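Local coordinates for microcompartments protein (Halothece sp. PCC 7418, PDB 5VGU) that probably forms hexameric tiles of the beta-carboxysome shell as a BMC-domain protein of the CcmK4 type, at residues Glu84-Glu87 and Cys88-Ile92. Numbering follows the deposited sequence.
Sequences ENVE and CVLPI
An inverse gamma turn centred on Pro91 folds the chain back against the short helix 84-89, bringing Ile92 onto Glu87 and Val86. Within the helix, Cys88 N donates to Glu84 O and Val89 N to Asn85 O; Leu90 N, just past the last helical residue, still reaches Val86 O at 2.9 Å. The turn is closed by Ile92 N on Leu90 O, also 2.9 Å. CG1 of Val86, anti to its amide nitrogen (chi1 177°), touches Leu90 CD1 at 3.7 Å and Ile92 CD1 at 4.1 Å. In this BMC-domain chain the helix follows strand 72-79, outermost in the four-stranded antiparallel sheet of this chain, and a neighbouring subunit packs Phe101 on Asn85 and pairs its Arg100 with Glu84. Ile92 lays CG1 3.6 Å from Glu87 CA, with chi1 of 65° placing that branch between its own N and C. With an alanine in place of Ile92, the branch over Glu87 CA is gone, which is likely to leave a gap there and beside Val86 CG1. The extended Glu87 side chain carries its carboxylate to a salt bridge with Arg48, which also donates to Ile92 O, and to a hydrogen bond with the backbone N of Ser2.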
loop_
_atom_site.group_PDB
_atom_site.type_symbol
_atom_site.label_atom_id
_atom_site.label_comp_id
_atom_site.label_asym_id
_atom_site.label_seq_id
_atom_site.Cartn_x
_atom_site.Cartn_y
_atom_site.Cartn_z
ATOM N N GLU A 84 -6.372 -0.567 -28.516
ATOM C CA GLU A 84 -7.545 -0.903 -27.709
ATOM C C GLU A 84 -7.224 -1.843 -26.543
ATOM O O GLU A 84 -7.900 -1.793 -25.506
ATOM C CB GLU A 84 -8.601 -1.534 -28.623
ATOM C CG GLU A 84 -9.948 -1.853 -27.979
ATOM C CD GLU A 84 -10.812 -2.768 -28.850
ATOM O OE1 GLU A 84 -10.408 -3.064 -29.992
ATOM O OE2 GLU A 84 -11.890 -3.200 -28.393
ATOM N N ASN A 85 -6.253 -2.746 -26.701
ATOM C CA ASN A 85 -5.887 -3.657 -25.610
ATOM C C ASN A 85 -5.278 -2.901 -24.434
ATOM O O ASN A 85 -5.525 -3.248 -23.270
ATOM C CB ASN A 85 -4.927 -4.710 -26.169
ATOM C CG ASN A 85 -4.642 -5.856 -25.238
ATOM O OD1 ASN A 85 -5.052 -5.919 -24.051
ATOM N ND2 ASN A 85 -3.892 -6.786 -25.769
ATOM N N VAL A 86 -4.502 -1.849 -24.714
ATOM C CA VAL A 86 -3.919 -1.031 -23.660
ATOM C C VAL A 86 -5.010 -0.244 -22.948
ATOM O O VAL A 86 -5.020 -0.134 -21.719
ATOM C CB VAL A 86 -2.848 -0.097 -24.252
ATOM C CG1 VAL A 86 -2.269 0.831 -23.193
ATOM C CG2 VAL A 86 -1.741 -0.891 -24.898
ATOM N N GLU A 87 -5.919 0.343 -23.726
ATOM C CA GLU A 87 -7.039 1.092 -23.166
ATOM C C GLU A 87 -7.921 0.201 -22.303
ATOM O O GLU A 87 -8.478 0.652 -21.293
ATOM C CB GLU A 87 -7.846 1.717 -24.305
ATOM C CG GLU A 87 -9.044 2.514 -23.827
ATOM C CD GLU A 87 -9.834 3.076 -24.971
ATOM O OE1 GLU A 87 -9.925 4.314 -25.071
ATOM O OE2 GLU A 87 -10.339 2.268 -25.783
ATOM N N CYS A 88 -8.072 -1.061 -22.701
ATOM C CA CYS A 88 -8.864 -2.016 -21.933
ATOM C C CYS A 88 -8.194 -2.362 -20.608
ATOM O O CYS A 88 -8.828 -2.315 -19.551
ATOM C CB CYS A 88 -9.073 -3.278 -22.777
ATOM S SG CYS A 88 -9.752 -4.672 -21.883
ATOM N N VAL A 89 -6.907 -2.691 -20.627
ATOM C CA VAL A 89 -6.285 -3.231 -19.424
ATOM C C VAL A 89 -5.832 -2.125 -18.485
ATOM O O VAL A 89 -5.971 -2.247 -17.261
ATOM C CB VAL A 89 -5.116 -4.161 -19.795
ATOM C CG1 VAL A 89 -4.233 -4.502 -18.560
ATOM C CG2 VAL A 89 -5.653 -5.427 -20.433
ATOM N N LEU A 90 -5.246 -1.082 -19.014
ATOM C CA LEU A 90 -4.755 -0.006 -18.171
ATOM C C LEU A 90 -5.869 0.993 -17.906
ATOM O O LEU A 90 -6.849 1.059 -18.654
ATOM C CB LEU A 90 -3.552 0.672 -18.837
ATOM C CG LEU A 90 -2.343 -0.231 -19.094
ATOM C CD1 LEU A 90 -1.185 0.596 -19.654
ATOM C CD2 LEU A 90 -1.884 -1.002 -17.839
ATOM N N PRO A 91 -5.781 1.758 -16.804
ATOM C CA PRO A 91 -6.905 2.658 -16.430
ATOM C C PRO A 91 -6.864 3.992 -17.161
ATOM O O PRO A 91 -6.625 5.050 -16.582
ATOM C CB PRO A 91 -6.708 2.812 -14.912
ATOM C CG PRO A 91 -5.225 2.680 -14.731
ATOM C CD PRO A 91 -4.776 1.660 -15.732
ATOM N N ILE A 92 -7.115 3.953 -18.474
ATOM C CA ILE A 92 -6.980 5.130 -19.328
ATOM C C ILE A 92 -8.202 5.397 -20.192
ATOM O O ILE A 92 -8.178 6.343 -20.985
ATOM C CB ILE A 92 -5.728 5.039 -20.221
ATOM C CG1 ILE A 92 -5.843 3.865 -21.218
ATOM C CG2 ILE A 92 -4.478 4.939 -19.364
ATOM C CD1 ILE A 92 -4.828 3.945 -22.366
#